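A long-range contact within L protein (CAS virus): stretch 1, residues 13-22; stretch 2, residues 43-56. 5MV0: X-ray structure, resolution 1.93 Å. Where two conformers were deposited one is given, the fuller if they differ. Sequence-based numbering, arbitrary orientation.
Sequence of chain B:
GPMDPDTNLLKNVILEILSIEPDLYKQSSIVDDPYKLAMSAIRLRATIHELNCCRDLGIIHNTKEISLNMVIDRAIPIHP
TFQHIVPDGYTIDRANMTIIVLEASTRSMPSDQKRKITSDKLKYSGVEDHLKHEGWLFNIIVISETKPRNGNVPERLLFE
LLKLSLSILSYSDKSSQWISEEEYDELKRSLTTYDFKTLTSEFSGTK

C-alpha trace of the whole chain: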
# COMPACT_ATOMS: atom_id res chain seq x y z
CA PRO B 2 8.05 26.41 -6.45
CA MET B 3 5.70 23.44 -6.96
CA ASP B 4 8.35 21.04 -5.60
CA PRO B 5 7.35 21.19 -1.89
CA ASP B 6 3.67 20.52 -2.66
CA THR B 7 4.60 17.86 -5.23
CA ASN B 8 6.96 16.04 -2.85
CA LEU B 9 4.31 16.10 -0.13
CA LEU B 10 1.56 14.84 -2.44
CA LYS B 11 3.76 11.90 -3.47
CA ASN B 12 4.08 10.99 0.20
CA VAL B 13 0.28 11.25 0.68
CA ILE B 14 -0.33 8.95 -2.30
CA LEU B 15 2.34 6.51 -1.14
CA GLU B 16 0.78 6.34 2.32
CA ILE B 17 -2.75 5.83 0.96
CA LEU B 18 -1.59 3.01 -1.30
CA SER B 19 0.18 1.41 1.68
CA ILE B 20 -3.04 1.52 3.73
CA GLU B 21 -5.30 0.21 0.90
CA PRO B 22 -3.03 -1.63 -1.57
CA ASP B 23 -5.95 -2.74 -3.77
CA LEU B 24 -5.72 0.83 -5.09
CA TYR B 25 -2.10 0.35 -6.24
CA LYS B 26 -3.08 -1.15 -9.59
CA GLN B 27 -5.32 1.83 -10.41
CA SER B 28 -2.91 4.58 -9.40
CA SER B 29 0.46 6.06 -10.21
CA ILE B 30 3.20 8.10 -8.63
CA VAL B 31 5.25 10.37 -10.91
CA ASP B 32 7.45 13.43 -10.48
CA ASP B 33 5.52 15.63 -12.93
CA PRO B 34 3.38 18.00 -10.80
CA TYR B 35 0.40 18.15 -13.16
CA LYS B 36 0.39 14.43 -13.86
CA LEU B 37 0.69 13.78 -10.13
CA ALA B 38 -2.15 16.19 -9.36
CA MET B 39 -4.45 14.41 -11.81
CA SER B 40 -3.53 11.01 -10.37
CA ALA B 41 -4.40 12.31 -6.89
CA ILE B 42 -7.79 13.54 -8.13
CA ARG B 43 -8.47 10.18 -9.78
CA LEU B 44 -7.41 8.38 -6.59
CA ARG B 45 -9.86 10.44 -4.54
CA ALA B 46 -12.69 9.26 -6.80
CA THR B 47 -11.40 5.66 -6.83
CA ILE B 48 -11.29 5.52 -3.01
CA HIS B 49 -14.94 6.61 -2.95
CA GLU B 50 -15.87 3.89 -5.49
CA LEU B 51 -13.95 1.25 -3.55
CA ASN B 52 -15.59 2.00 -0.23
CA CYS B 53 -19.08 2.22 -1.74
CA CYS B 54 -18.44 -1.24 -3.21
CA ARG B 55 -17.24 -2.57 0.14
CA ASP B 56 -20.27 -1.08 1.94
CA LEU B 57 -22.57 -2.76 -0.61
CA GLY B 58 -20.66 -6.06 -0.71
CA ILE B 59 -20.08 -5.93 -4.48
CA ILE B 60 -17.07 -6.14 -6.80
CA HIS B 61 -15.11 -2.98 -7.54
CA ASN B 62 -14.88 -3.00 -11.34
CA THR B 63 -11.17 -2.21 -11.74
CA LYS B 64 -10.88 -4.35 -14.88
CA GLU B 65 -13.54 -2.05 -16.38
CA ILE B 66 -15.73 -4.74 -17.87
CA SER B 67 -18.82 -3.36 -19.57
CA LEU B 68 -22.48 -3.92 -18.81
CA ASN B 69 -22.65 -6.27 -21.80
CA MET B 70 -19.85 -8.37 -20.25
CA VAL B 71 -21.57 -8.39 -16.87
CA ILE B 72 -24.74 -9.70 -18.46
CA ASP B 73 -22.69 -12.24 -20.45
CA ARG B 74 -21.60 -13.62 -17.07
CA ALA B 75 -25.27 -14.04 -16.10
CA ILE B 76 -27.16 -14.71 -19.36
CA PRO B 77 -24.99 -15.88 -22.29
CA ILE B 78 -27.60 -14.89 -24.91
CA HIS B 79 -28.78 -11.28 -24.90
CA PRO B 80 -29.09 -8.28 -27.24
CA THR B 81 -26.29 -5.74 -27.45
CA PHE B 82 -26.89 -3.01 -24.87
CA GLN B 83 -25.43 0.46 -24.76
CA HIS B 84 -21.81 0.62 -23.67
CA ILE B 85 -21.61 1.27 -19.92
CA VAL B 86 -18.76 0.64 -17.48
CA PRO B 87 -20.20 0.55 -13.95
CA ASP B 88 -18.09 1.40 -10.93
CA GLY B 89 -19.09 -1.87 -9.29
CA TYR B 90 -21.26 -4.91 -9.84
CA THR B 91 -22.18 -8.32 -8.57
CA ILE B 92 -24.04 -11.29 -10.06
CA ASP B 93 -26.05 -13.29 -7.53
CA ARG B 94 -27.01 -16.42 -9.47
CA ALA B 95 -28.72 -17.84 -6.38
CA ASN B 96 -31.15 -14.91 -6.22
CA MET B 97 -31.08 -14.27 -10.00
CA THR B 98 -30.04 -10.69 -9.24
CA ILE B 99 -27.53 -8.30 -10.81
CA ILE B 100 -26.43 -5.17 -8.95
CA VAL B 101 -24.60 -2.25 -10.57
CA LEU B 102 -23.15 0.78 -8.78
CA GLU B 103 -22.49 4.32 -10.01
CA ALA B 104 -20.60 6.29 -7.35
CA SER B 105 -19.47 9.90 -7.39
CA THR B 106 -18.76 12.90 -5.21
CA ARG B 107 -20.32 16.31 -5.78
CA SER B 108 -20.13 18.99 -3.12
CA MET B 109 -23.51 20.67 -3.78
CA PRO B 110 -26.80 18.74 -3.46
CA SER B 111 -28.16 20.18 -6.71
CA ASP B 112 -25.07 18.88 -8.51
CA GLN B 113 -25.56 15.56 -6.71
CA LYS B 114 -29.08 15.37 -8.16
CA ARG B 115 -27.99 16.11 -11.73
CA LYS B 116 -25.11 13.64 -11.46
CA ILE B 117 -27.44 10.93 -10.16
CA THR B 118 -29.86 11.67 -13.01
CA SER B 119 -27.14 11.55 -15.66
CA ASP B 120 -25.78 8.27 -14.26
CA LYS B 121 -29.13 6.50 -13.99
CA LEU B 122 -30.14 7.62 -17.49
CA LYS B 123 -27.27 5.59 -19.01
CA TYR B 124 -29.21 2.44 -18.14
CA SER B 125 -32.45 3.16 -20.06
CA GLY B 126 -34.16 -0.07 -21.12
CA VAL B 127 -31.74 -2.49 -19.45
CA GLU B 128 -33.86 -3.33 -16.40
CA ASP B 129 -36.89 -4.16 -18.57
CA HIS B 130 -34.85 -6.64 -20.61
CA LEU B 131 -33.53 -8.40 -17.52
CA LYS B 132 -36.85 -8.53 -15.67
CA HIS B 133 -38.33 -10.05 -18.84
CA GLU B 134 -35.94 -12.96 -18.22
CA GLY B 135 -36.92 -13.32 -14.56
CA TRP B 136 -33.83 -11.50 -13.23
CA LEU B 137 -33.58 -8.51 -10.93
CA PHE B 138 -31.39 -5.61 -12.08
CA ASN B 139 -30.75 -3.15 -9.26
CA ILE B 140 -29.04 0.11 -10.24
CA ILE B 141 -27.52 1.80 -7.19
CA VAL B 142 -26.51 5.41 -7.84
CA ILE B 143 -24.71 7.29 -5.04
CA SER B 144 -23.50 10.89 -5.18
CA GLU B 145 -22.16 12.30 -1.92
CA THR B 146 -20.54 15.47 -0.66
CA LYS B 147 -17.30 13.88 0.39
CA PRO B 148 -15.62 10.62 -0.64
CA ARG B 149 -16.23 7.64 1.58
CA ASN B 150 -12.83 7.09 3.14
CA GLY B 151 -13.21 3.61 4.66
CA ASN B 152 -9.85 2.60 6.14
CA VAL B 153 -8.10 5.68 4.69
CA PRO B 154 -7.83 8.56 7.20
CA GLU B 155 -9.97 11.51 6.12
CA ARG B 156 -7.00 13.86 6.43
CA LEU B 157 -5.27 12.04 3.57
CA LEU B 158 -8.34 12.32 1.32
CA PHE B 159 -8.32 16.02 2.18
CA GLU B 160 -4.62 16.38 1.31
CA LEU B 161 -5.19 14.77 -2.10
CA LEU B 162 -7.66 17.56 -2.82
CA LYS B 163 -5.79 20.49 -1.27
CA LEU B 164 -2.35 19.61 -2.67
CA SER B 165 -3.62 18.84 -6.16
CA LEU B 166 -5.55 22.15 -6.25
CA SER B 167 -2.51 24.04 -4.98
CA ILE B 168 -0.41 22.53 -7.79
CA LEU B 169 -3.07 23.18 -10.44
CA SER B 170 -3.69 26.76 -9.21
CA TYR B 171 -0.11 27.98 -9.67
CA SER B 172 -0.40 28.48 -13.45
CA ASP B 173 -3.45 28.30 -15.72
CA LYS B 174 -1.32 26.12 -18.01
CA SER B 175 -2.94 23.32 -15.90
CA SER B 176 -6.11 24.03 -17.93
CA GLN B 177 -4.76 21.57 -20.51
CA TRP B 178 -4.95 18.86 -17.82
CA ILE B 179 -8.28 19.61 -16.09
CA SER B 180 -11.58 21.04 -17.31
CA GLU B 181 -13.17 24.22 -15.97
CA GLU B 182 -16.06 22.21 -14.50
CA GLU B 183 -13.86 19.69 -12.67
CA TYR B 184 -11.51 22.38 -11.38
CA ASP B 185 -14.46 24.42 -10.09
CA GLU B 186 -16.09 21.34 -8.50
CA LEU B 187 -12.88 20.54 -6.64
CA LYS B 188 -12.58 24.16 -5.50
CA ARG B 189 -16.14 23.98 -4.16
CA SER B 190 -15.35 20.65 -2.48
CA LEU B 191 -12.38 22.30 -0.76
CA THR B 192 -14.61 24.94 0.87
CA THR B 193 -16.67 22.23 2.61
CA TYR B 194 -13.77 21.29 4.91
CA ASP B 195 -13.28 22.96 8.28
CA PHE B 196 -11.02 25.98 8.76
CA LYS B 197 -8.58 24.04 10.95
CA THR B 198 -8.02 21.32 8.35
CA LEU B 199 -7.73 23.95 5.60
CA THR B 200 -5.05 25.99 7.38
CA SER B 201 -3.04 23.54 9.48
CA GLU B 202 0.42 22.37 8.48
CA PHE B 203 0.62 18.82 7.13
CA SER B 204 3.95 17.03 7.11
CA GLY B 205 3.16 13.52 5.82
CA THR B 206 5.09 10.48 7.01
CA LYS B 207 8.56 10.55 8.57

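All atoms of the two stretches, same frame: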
# COMPACT_ATOMS: atom_id res chain seq x y z
N VAL B 13 1.69 11.55 0.42
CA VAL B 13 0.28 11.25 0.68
C VAL B 13 -0.17 10.05 -0.14
O VAL B 13 -0.78 9.10 0.38
CB VAL B 13 -0.61 12.48 0.39
CG1 VAL B 13 -2.10 12.09 0.38
CG2 VAL B 13 -0.32 13.62 1.36
N ILE B 14 0.11 10.06 -1.45
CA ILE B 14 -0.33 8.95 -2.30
C ILE B 14 0.33 7.65 -1.87
O ILE B 14 -0.32 6.59 -1.77
CB ILE B 14 -0.06 9.28 -3.78
CG1 ILE B 14 -0.93 10.46 -4.24
CG2 ILE B 14 -0.28 8.07 -4.63
CD1 ILE B 14 -0.66 10.88 -5.69
N LEU B 15 1.63 7.70 -1.59
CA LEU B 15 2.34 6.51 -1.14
C LEU B 15 1.72 5.95 0.13
O LEU B 15 1.57 4.72 0.28
CB LEU B 15 3.82 6.81 -0.91
CG LEU B 15 4.68 6.96 -2.18
CD1 LEU B 15 6.03 7.62 -1.87
CD2 LEU B 15 4.91 5.62 -2.84
N GLU B 16 1.36 6.83 1.07
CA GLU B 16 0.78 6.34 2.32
C GLU B 16 -0.59 5.72 2.09
O GLU B 16 -0.91 4.67 2.66
CB GLU B 16 0.67 7.48 3.35
CG GLU B 16 0.17 6.97 4.71
CD GLU B 16 0.20 8.01 5.82
OE1 GLU B 16 0.17 7.61 7.01
OE2 GLU B 16 0.23 9.22 5.51
N ILE B 17 -1.42 6.37 1.27
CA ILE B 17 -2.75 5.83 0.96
C ILE B 17 -2.64 4.46 0.32
O ILE B 17 -3.41 3.54 0.65
CB ILE B 17 -3.52 6.80 0.04
CG1 ILE B 17 -3.89 8.07 0.83
CG2 ILE B 17 -4.76 6.11 -0.51
CD1 ILE B 17 -4.52 9.15 -0.06
N LEU B 18 -1.73 4.30 -0.64
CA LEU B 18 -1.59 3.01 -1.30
C LEU B 18 -0.98 1.96 -0.38
O LEU B 18 -1.15 0.76 -0.64
CB LEU B 18 -0.76 3.16 -2.58
CG LEU B 18 -1.33 4.14 -3.63
CD1 LEU B 18 -0.51 4.12 -4.91
CD2 LEU B 18 -2.80 3.90 -3.94
N SER B 19 -0.27 2.37 0.67
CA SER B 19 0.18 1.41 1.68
C SER B 19 -0.99 0.92 2.53
O SER B 19 -1.05 -0.26 2.91
CB SER B 19 1.25 2.04 2.57
OG SER B 19 2.37 2.50 1.80
N ILE B 20 -1.91 1.84 2.86
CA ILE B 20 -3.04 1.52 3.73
C ILE B 20 -4.07 0.66 3.00
O ILE B 20 -4.66 -0.25 3.59
CB ILE B 20 -3.68 2.83 4.23
CG1 ILE B 20 -2.72 3.57 5.16
CG2 ILE B 20 -5.02 2.56 4.93
CD1 ILE B 20 -3.18 5.00 5.53
N GLU B 21 -4.32 0.94 1.71
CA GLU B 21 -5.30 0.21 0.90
C GLU B 21 -4.64 -0.20 -0.41
O GLU B 21 -4.84 0.43 -1.46
CB GLU B 21 -6.54 1.06 0.59
CG GLU B 21 -7.55 1.15 1.73
CD GLU B 21 -8.42 -0.10 1.86
OE1 GLU B 21 -8.16 -1.14 1.18
OE2 GLU B 21 -9.39 -0.03 2.63
N PRO B 22 -3.83 -1.27 -0.39
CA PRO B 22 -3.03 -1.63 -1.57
C PRO B 22 -3.83 -2.13 -2.75
O PRO B 22 -3.26 -2.24 -3.85
CB PRO B 22 -2.09 -2.73 -1.04
CG PRO B 22 -2.04 -2.49 0.44
CD PRO B 22 -3.43 -2.04 0.80
N ARG B 43 -7.84 11.58 -9.44
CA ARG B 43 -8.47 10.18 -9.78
C ARG B 43 -8.52 9.15 -8.55
O ARG B 43 -9.50 8.48 -8.21
CB ARG B 43 -7.71 9.53 -10.93
CG ARG B 43 -8.30 8.18 -11.35
CD ARG B 43 -7.21 7.17 -11.66
NE ARG B 43 -6.05 7.49 -10.86
CZ ARG B 43 -5.83 7.03 -9.63
NH1 ARG B 43 -6.69 6.17 -9.05
NH2 ARG B 43 -4.73 7.43 -9.01
N LEU B 44 -7.45 9.25 -7.77
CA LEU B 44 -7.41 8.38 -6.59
C LEU B 44 -8.51 8.74 -5.60
O LEU B 44 -9.14 7.85 -5.01
CB LEU B 44 -6.03 8.48 -5.93
CG LEU B 44 -5.76 7.56 -4.73
CD1 LEU B 44 -5.89 6.09 -5.14
CD2 LEU B 44 -4.38 7.86 -4.10
N ARG B 45 -8.76 10.03 -5.40
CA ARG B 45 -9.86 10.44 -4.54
C ARG B 45 -11.18 9.80 -4.97
O ARG B 45 -11.92 9.24 -4.15
CB ARG B 45 -9.93 11.96 -4.54
CG ARG B 45 -11.12 12.58 -3.86
CD ARG B 45 -10.90 14.10 -3.82
NE ARG B 45 -12.03 14.79 -3.21
CZ ARG B 45 -13.10 15.20 -3.88
NH1 ARG B 45 -13.18 15.00 -5.19
NH2 ARG B 45 -14.08 15.80 -3.24
N ALA B 46 -11.47 9.86 -6.28
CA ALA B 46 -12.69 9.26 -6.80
C ALA B 46 -12.67 7.74 -6.68
O ALA B 46 -13.70 7.12 -6.39
CB ALA B 46 -12.90 9.67 -8.26
N THR B 47 -11.50 7.12 -6.90
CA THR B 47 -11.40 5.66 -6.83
C THR B 47 -11.58 5.14 -5.40
O THR B 47 -12.16 4.07 -5.19
CB THR B 47 -10.06 5.18 -7.39
OG1 THR B 47 -9.94 5.59 -8.76
CG2 THR B 47 -9.96 3.69 -7.35
N ILE B 48 -11.06 5.88 -4.41
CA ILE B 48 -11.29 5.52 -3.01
C ILE B 48 -12.78 5.51 -2.69
O ILE B 48 -13.31 4.58 -2.06
CB ILE B 48 -10.50 6.48 -2.09
CG1 ILE B 48 -8.99 6.30 -2.31
CG2 ILE B 48 -10.88 6.27 -0.63
CD1 ILE B 48 -8.12 7.38 -1.64
N HIS B 49 -13.49 6.56 -3.12
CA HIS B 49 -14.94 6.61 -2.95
C HIS B 49 -15.62 5.39 -3.57
O HIS B 49 -16.46 4.74 -2.92
CB HIS B 49 -15.47 7.89 -3.58
CG HIS B 49 -16.95 8.08 -3.43
ND1 HIS B 49 -17.57 8.14 -2.20
CD2 HIS B 49 -17.92 8.26 -4.36
CE1 HIS B 49 -18.87 8.34 -2.38
NE2 HIS B 49 -19.10 8.42 -3.68
N GLU B 50 -15.29 5.07 -4.83
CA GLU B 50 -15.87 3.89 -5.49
C GLU B 50 -15.58 2.63 -4.71
O GLU B 50 -16.47 1.79 -4.52
CB GLU B 50 -15.30 3.71 -6.90
CG GLU B 50 -15.63 4.75 -7.93
CD GLU B 50 -14.72 4.60 -9.17
OE1 GLU B 50 -13.97 3.59 -9.25
OE2 GLU B 50 -14.75 5.49 -10.04
N LEU B 51 -14.33 2.45 -4.29
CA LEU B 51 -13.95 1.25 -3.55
C LEU B 51 -14.78 1.08 -2.29
O LEU B 51 -15.31 -0.00 -2.01
CB LEU B 51 -12.46 1.31 -3.18
CG LEU B 51 -11.96 0.12 -2.36
CD1 LEU B 51 -12.33 -1.19 -3.08
CD2 LEU B 51 -10.46 0.21 -2.14
N ASN B 52 -14.90 2.14 -1.50
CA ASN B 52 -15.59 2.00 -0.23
C ASN B 52 -17.10 1.87 -0.40
O ASN B 52 -17.75 1.18 0.40
CB ASN B 52 -15.20 3.16 0.67
CG ASN B 52 -13.75 3.02 1.15
OD1 ASN B 52 -13.31 1.92 1.48
ND2 ASN B 52 -13.00 4.11 1.14
N CYS B 53 -17.67 2.49 -1.43
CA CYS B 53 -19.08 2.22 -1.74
C CYS B 53 -19.27 0.75 -2.09
O CYS B 53 -20.23 0.12 -1.63
CB CYS B 53 -19.57 3.12 -2.89
SG CYS B 53 -19.75 4.86 -2.45
N CYS B 54 -18.35 0.18 -2.87
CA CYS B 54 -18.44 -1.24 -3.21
C CYS B 54 -18.34 -2.11 -1.97
O CYS B 54 -19.12 -3.05 -1.80
CB CYS B 54 -17.34 -1.63 -4.20
SG CYS B 54 -17.59 -0.98 -5.85
N ARG B 55 -17.37 -1.82 -1.10
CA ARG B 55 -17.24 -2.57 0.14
C ARG B 55 -18.51 -2.47 0.98
O ARG B 55 -18.96 -3.48 1.54
CB ARG B 55 -16.05 -2.06 0.94
CG ARG B 55 -14.73 -2.21 0.22
CD ARG B 55 -13.75 -2.93 1.10
NE ARG B 55 -12.47 -3.17 0.44
CZ ARG B 55 -11.33 -2.63 0.85
NH1 ARG B 55 -11.35 -1.83 1.91
NH2 ARG B 55 -10.19 -2.90 0.23
N ASP B 56 -19.07 -1.27 1.12
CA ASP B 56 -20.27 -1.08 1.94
C ASP B 56 -21.46 -1.84 1.37
O ASP B 56 -22.36 -2.23 2.13
CB ASP B 56 -20.61 0.40 2.06
CG ASP B 56 -19.59 1.19 2.86
OD1 ASP B 56 -18.81 0.56 3.61
OD2 ASP B 56 -19.56 2.43 2.74
O HOH W 1 -10.80 2.04 2.61

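Two helices that run in nearly the same direction can be joined by a greasy seam and a charged clasp, and this pair from the L protein illustrates the arrangement, with the seam near the start of stretch 2 and the clasp near its end. Stretch 1 enters already helical, and the helix ends with I20; that of stretch 2 runs through all of 43-56. Their N-to-C directions differ by 20°, but the axes come no closer than 12.1 Å, so the backbones never touch and long side chains must bridge the gap. The nearest alpha carbons reflect this: I14 CA lies 8.3 Å from L44 CA, and E21 CA lies 8.9 Å from I48 CA.

L44 is the hub of the apolar seam. Pointing toward stretch 1, it meets three residues: L44 CD2 lies 4.1 Å from I14 CG2 and 4.0 Å from I17 CG2, and the closest approach to L18 is L44 CD1 to L18 CD2, 4.0 Å. One turn further along stretch 2, I48 extends its CD1 to within 3.8 Å of I17 CG2, so that the I17 methyl touches both L44 and I48. These are van der Waals distances, and the buried setting keeps the hydrocarbon surfaces from water.

Beyond the seam the chemistry changes. E21, the first residue to leave helical geometry, points toward stretch 2 and passes near L51, with E21 OE1 4.3 Å from L51 CD2. Its carboxylate then pairs with the R55 guanidinium in a two-pronged salt bridge: R55 NH2 donates to E21 OE1 at 2.8 Å, and R55 NH1 donates to E21 OE2, also at 2.8 Å. The carboxylate approaches the guanidinium edge, where the N-H groups point, so charge attraction and hydrogen bonding act together. A water lies 2.5 Å from E21 OE2 and 2.8 Å from N52 OD1, near enough to link the two side chains.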